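Local coordinates for glycosylation Associate Protein 1 (Streptococcus agalactiae serotype V, PDB 6OYC) that probably takes part, as a component of the accessory Sec system, in the glycosylation and export of serine-rich surface adhesins, at residues L332-L344 with Y369-F382. Numbering follows the deposited sequence.
Sequences LQKSLTSLYKVML and YLKEATKVFDQKFF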
loop_
_atom_site.group_PDB
_atom_site.type_symbol
_atom_site.label_atom_id
_atom_site.label_comp_id
_atom_site.label_asym_id
_atom_site.label_seq_id
_atom_site.Cartn_x
_atom_site.Cartn_y
_atom_site.Cartn_z
ATOM N N LEU A 332 22.273 -16.671 3.283
ATOM C CA LEU A 332 22.246 -16.217 4.665
ATOM C C LEU A 332 23.535 -16.597 5.366
ATOM O O LEU A 332 24.116 -15.788 6.103
ATOM C CB LEU A 332 21.032 -16.794 5.395
ATOM C CG LEU A 332 19.711 -16.261 4.834
ATOM C CD1 LEU A 332 18.488 -16.925 5.466
ATOM C CD2 LEU A 332 19.650 -14.743 4.956
ATOM N N GLN A 333 24.010 -17.816 5.119
ATOM C CA GLN A 333 25.275 -18.251 5.689
ATOM C C GLN A 333 26.396 -17.297 5.298
ATOM O O GLN A 333 27.071 -16.724 6.163
ATOM C CB GLN A 333 25.577 -19.676 5.236
ATOM C CG GLN A 333 24.999 -20.746 6.131
ATOM C CD GLN A 333 25.898 -21.973 6.214
ATOM O OE1 GLN A 333 27.010 -21.974 5.676
ATOM N NE2 GLN A 333 25.423 -23.025 6.888
ATOM N N LYS A 334 26.592 -17.088 3.994
ATOM C CA LYS A 334 27.659 -16.192 3.558
ATOM C C LYS A 334 27.503 -14.812 4.177
ATOM O O LYS A 334 28.499 -14.148 4.491
ATOM C CB LYS A 334 27.681 -16.085 2.028
ATOM C CG LYS A 334 28.408 -17.226 1.314
ATOM C CD LYS A 334 27.625 -17.716 0.094
ATOM C CE LYS A 334 28.531 -17.986 -1.103
ATOM N NZ LYS A 334 29.600 -18.980 -0.815
ATOM N N SER A 335 26.257 -14.372 4.376
ATOM C CA SER A 335 26.022 -13.043 4.936
ATOM C C SER A 335 26.407 -12.985 6.409
ATOM O O SER A 335 27.071 -12.042 6.840
ATOM C CB SER A 335 24.557 -12.642 4.749
ATOM O OG SER A 335 24.240 -12.512 3.373
ATOM N N LEU A 336 25.982 -13.977 7.199
ATOM C CA LEU A 336 26.347 -14.014 8.613
ATOM C C LEU A 336 27.852 -13.967 8.804
ATOM O O LEU A 336 28.348 -13.317 9.728
ATOM C CB LEU A 336 25.800 -15.274 9.269
ATOM C CG LEU A 336 24.290 -15.336 9.440
ATOM C CD1 LEU A 336 23.957 -16.609 10.192
ATOM C CD2 LEU A 336 23.792 -14.099 10.178
ATOM N N THR A 337 28.595 -14.659 7.941
ATOM C CA THR A 337 30.043 -14.698 8.092
ATOM C C THR A 337 30.631 -13.300 8.005
ATOM O O THR A 337 31.443 -12.899 8.850
ATOM C CB THR A 337 30.648 -15.618 7.030
ATOM O OG1 THR A 337 30.289 -16.968 7.331
ATOM C CG2 THR A 337 32.155 -15.502 7.006
ATOM N N SER A 338 30.210 -12.525 7.008
ATOM C CA SER A 338 30.775 -11.192 6.864
ATOM C C SER A 338 30.272 -10.258 7.950
ATOM O O SER A 338 31.017 -9.379 8.405
ATOM C CB SER A 338 30.459 -10.628 5.481
ATOM O OG SER A 338 31.329 -11.170 4.506
ATOM N N LEU A 339 29.019 -10.435 8.384
ATOM C CA LEU A 339 28.481 -9.573 9.434
ATOM C C LEU A 339 29.239 -9.772 10.738
ATOM O O LEU A 339 29.548 -8.798 11.436
ATOM C CB LEU A 339 26.984 -9.835 9.637
ATOM C CG LEU A 339 26.013 -9.395 8.523
ATOM C CD1 LEU A 339 24.609 -9.969 8.760
ATOM C CD2 LEU A 339 25.976 -7.884 8.366
ATOM N N TYR A 340 29.542 -11.031 11.073
ATOM C CA TYR A 340 30.406 -11.337 12.209
ATOM C C TYR A 340 31.728 -10.574 12.128
ATOM O O TYR A 340 32.136 -9.917 13.092
ATOM C CB TYR A 340 30.643 -12.847 12.269
ATOM C CG TYR A 340 31.340 -13.322 13.528
ATOM C CD1 TYR A 340 30.686 -13.301 14.752
ATOM C CD2 TYR A 340 32.645 -13.803 13.489
ATOM C CE1 TYR A 340 31.317 -13.735 15.909
ATOM C CE2 TYR A 340 33.279 -14.248 14.637
ATOM C CZ TYR A 340 32.614 -14.201 15.844
ATOM O OH TYR A 340 33.234 -14.633 16.990
ATOM N N LYS A 341 32.383 -10.608 10.966
ATOM C CA LYS A 341 33.698 -9.982 10.834
ATOM C C LYS A 341 33.639 -8.477 11.083
ATOM O O LYS A 341 34.454 -7.935 11.843
ATOM C CB LYS A 341 34.285 -10.273 9.453
ATOM C CG LYS A 341 34.985 -11.628 9.338
ATOM C CD LYS A 341 35.957 -11.636 8.169
ATOM C CE LYS A 341 35.688 -12.809 7.221
ATOM N NZ LYS A 341 35.975 -14.149 7.818
ATOM N N VAL A 342 32.689 -7.776 10.449
ATOM C CA VAL A 342 32.637 -6.327 10.637
ATOM C C VAL A 342 32.187 -5.977 12.050
ATOM O O VAL A 342 32.524 -4.907 12.569
ATOM C CB VAL A 342 31.735 -5.649 9.585
ATOM C CG1 VAL A 342 31.984 -6.225 8.193
ATOM C CG2 VAL A 342 30.266 -5.745 9.979
ATOM N N MET A 343 31.444 -6.873 12.703
ATOM C CA MET A 343 30.884 -6.566 14.012
ATOM C C MET A 343 31.914 -6.736 15.118
ATOM O O MET A 343 31.909 -5.967 16.087
ATOM C CB MET A 343 29.660 -7.439 14.279
ATOM C CG MET A 343 28.369 -6.819 13.748
ATOM S SD MET A 343 26.985 -7.957 13.761
ATOM C CE MET A 343 26.517 -7.921 15.499
ATOM N N LEU A 344 32.802 -7.733 14.999
ATOM C CA LEU A 344 33.912 -7.823 15.941
ATOM C C LEU A 344 34.811 -6.606 15.833
ATOM O O LEU A 344 35.345 -6.128 16.836
ATOM C CB LEU A 344 34.723 -9.091 15.711
ATOM C CG LEU A 344 34.064 -10.450 15.901
ATOM C CD1 LEU A 344 34.902 -11.443 15.155
ATOM C CD2 LEU A 344 33.973 -10.829 17.372
ATOM N N TYR A 369 15.955 -20.971 11.019
ATOM C CA TYR A 369 17.253 -21.168 10.390
ATOM C C TYR A 369 18.251 -20.110 10.848
ATOM O O TYR A 369 19.402 -20.436 11.154
ATOM C CB TYR A 369 17.125 -21.178 8.868
ATOM C CG TYR A 369 18.456 -21.421 8.214
ATOM C CD1 TYR A 369 18.934 -22.714 8.011
ATOM C CD2 TYR A 369 19.259 -20.359 7.842
ATOM C CE1 TYR A 369 20.182 -22.928 7.428
ATOM C CE2 TYR A 369 20.488 -20.556 7.277
ATOM C CZ TYR A 369 20.951 -21.831 7.065
ATOM O OH TYR A 369 22.188 -21.977 6.490
ATOM N N LEU A 370 17.833 -18.842 10.905
ATOM C CA LEU A 370 18.754 -17.793 11.339
ATOM C C LEU A 370 19.247 -18.048 12.759
ATOM O O LEU A 370 20.433 -17.856 13.054
ATOM C CB LEU A 370 18.082 -16.427 11.256
ATOM C CG LEU A 370 18.106 -15.730 9.908
ATOM C CD1 LEU A 370 17.436 -14.386 10.046
ATOM C CD2 LEU A 370 19.534 -15.587 9.434
ATOM N N LYS A 371 18.356 -18.497 13.648
ATOM C CA LYS A 371 18.778 -18.800 15.012
ATOM C C LYS A 371 19.838 -19.900 15.028
ATOM O O LYS A 371 20.849 -19.786 15.729
ATOM C CB LYS A 371 17.571 -19.192 15.870
ATOM C CG LYS A 371 17.760 -18.937 17.371
ATOM C CD LYS A 371 16.590 -19.473 18.217
ATOM C CE LYS A 371 16.983 -19.627 19.697
ATOM N NZ LYS A 371 16.476 -20.880 20.346
ATOM N N GLU A 372 19.633 -20.969 14.250
ATOM C CA GLU A 372 20.593 -22.073 14.264
ATOM C C GLU A 372 21.917 -21.662 13.638
ATOM O O GLU A 372 22.986 -22.016 14.145
ATOM C CB GLU A 372 20.027 -23.292 13.535
ATOM C CG GLU A 372 19.238 -24.246 14.412
ATOM C CD GLU A 372 20.022 -24.715 15.624
ATOM O OE1 GLU A 372 21.272 -24.792 15.548
ATOM O OE2 GLU A 372 19.379 -25.006 16.655
ATOM N N ALA A 373 21.868 -20.905 12.541
ATOM C CA ALA A 373 23.096 -20.536 11.856
ATOM C C ALA A 373 23.919 -19.529 12.642
ATOM O O ALA A 373 25.122 -19.409 12.389
ATOM C CB ALA A 373 22.781 -19.987 10.472
ATOM N N THR A 374 23.299 -18.794 13.572
ATOM C CA THR A 374 24.056 -17.914 14.458
ATOM C C THR A 374 24.644 -18.669 15.648
ATOM O O THR A 374 25.741 -18.325 16.101
ATOM C CB THR A 374 23.181 -16.756 14.960
ATOM O OG1 THR A 374 21.878 -17.248 15.312
ATOM C CG2 THR A 374 23.050 -15.676 13.885
ATOM N N LYS A 375 23.940 -19.694 16.149
ATOM C CA LYS A 375 24.422 -20.483 17.284
ATOM C C LYS A 375 25.866 -20.925 17.084
ATOM O O LYS A 375 26.664 -20.930 18.028
ATOM C CB LYS A 375 23.521 -21.702 17.479
ATOM C CG LYS A 375 22.876 -21.810 18.850
ATOM C CD LYS A 375 21.861 -22.964 18.900
ATOM C CE LYS A 375 20.858 -22.795 20.041
ATOM N NZ LYS A 375 19.939 -23.964 20.151
ATOM N N VAL A 376 26.227 -21.264 15.843
ATOM C CA VAL A 376 27.540 -21.827 15.556
ATOM C C VAL A 376 28.669 -20.828 15.775
ATOM O O VAL A 376 29.828 -21.233 15.929
ATOM C CB VAL A 376 27.546 -22.380 14.118
ATOM C CG1 VAL A 376 28.837 -23.123 13.823
ATOM C CG2 VAL A 376 26.335 -23.291 13.905
ATOM N N PHE A 377 28.386 -19.530 15.804
ATOM C CA PHE A 377 29.486 -18.616 16.068
ATOM C C PHE A 377 29.871 -18.571 17.537
ATOM O O PHE A 377 30.898 -17.965 17.869
ATOM C CB PHE A 377 29.155 -17.217 15.561
ATOM C CG PHE A 377 29.122 -17.124 14.069
ATOM C CD1 PHE A 377 28.060 -17.660 13.356
ATOM C CD2 PHE A 377 30.155 -16.520 13.377
ATOM C CE1 PHE A 377 28.019 -17.580 11.979
ATOM C CE2 PHE A 377 30.120 -16.435 11.995
ATOM C CZ PHE A 377 29.055 -16.965 11.294
ATOM N N ASP A 378 29.072 -19.183 18.417
ATOM C CA ASP A 378 29.474 -19.429 19.800
ATOM C C ASP A 378 29.656 -18.127 20.594
ATOM O O ASP A 378 30.414 -18.081 21.569
ATOM C CB ASP A 378 30.753 -20.287 19.807
ATOM C CG ASP A 378 31.212 -20.660 21.185
ATOM O OD1 ASP A 378 30.377 -21.173 21.959
ATOM O OD2 ASP A 378 32.410 -20.428 21.482
ATOM N N GLN A 379 28.958 -17.055 20.211
ATOM C CA GLN A 379 29.199 -15.734 20.782
ATOM C C GLN A 379 27.886 -15.019 21.071
ATOM O O GLN A 379 27.035 -14.886 20.183
ATOM C CB GLN A 379 30.057 -14.895 19.835
ATOM C CG GLN A 379 31.515 -15.294 19.831
ATOM C CD GLN A 379 32.394 -14.210 20.402
ATOM O OE1 GLN A 379 32.328 -13.913 21.595
ATOM N NE2 GLN A 379 33.216 -13.601 19.553
ATOM N N LYS A 380 27.749 -14.515 22.306
ATOM C CA LYS A 380 26.459 -14.029 22.781
ATOM C C LYS A 380 26.049 -12.723 22.100
ATOM O O LYS A 380 24.848 -12.478 21.901
ATOM C CB LYS A 380 26.478 -13.871 24.303
ATOM C CG LYS A 380 25.107 -13.518 24.889
ATOM C CD LYS A 380 24.582 -14.601 25.836
ATOM C CE LYS A 380 23.279 -14.158 26.517
ATOM N NZ LYS A 380 22.038 -14.777 25.943
ATOM N N PHE A 381 27.013 -11.872 21.729
ATOM C CA PHE A 381 26.656 -10.657 21.005
ATOM C C PHE A 381 26.102 -10.965 19.616
ATOM O O PHE A 381 25.447 -10.105 19.014
ATOM C CB PHE A 381 27.862 -9.717 20.910
ATOM C CG PHE A 381 28.790 -10.023 19.765
ATOM C CD1 PHE A 381 29.809 -10.958 19.907
ATOM C CD2 PHE A 381 28.654 -9.361 18.545
ATOM C CE1 PHE A 381 30.669 -11.237 18.851
ATOM C CE2 PHE A 381 29.508 -9.641 17.479
ATOM C CZ PHE A 381 30.520 -10.573 17.634
ATOM N N PHE A 382 26.335 -12.179 19.111
ATOM C CA PHE A 382 25.923 -12.609 17.783
ATOM C C PHE A 382 24.917 -13.748 17.890
ATOM O O PHE A 382 25.144 -14.833 17.347
ATOM C CB PHE A 382 27.156 -13.048 16.978
ATOM C CG PHE A 382 26.985 -12.973 15.475
ATOM C CD1 PHE A 382 27.082 -11.757 14.808
ATOM C CD2 PHE A 382 26.759 -14.124 14.729
ATOM C CE1 PHE A 382 26.936 -11.683 13.421
ATOM C CE2 PHE A 382 26.608 -14.059 13.341
ATOM C CZ PHE A 382 26.695 -12.835 12.687
#
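The phenol oxygen OH of Tyr-340 accepts a nearly straight hydrogen bond, 2.8 Å long, from NE2 of Gln-379. The oxygen lies in the donor's amide plane, while that plane is steeply inclined to the phenol ring. Two neighbouring helices of a Rossmann-like domain, of the kind found in GT-B folds, meet here on one side of a parallel sheet; the axes of helical segments 332-344 and 369-375 approach to 10.6 Å and cross at -48°. Segment 369-382 supplies Phe-377, Phe-381 and Phe-382, which form an aromatic cluster with Tyr-340. With CG anti to the backbone N (chi1 -171°), the Tyr-340 ring lies among all three. Phe-377 puts CD2 over one of its faces, 3.4 Å from Tyr-340 CG, whereas Leu-344 CG lies over the rim of the opposite face. Toward Phe-382 the tyrosine turns its edge, a T-shaped pair with planes at 78°, and its CB makes a CH-pi contact over the same phenylalanine ring. Farther back, Leu-336 spans the contact: its CD1 rests 3.6 Å from Ala-373 CB, and its CD2 meets Phe-382 CZ. Near the other end, Gln-333 NE2 gives Tyr-369 OH only a weak bond. Leu-406 of strand 406-409 touches both Met-343 and Phe-382, so the cluster's inner side rests on the sheet; there Met-343 SD meets the edge of the Phe-382 ring, 3.7 Å from its CE1.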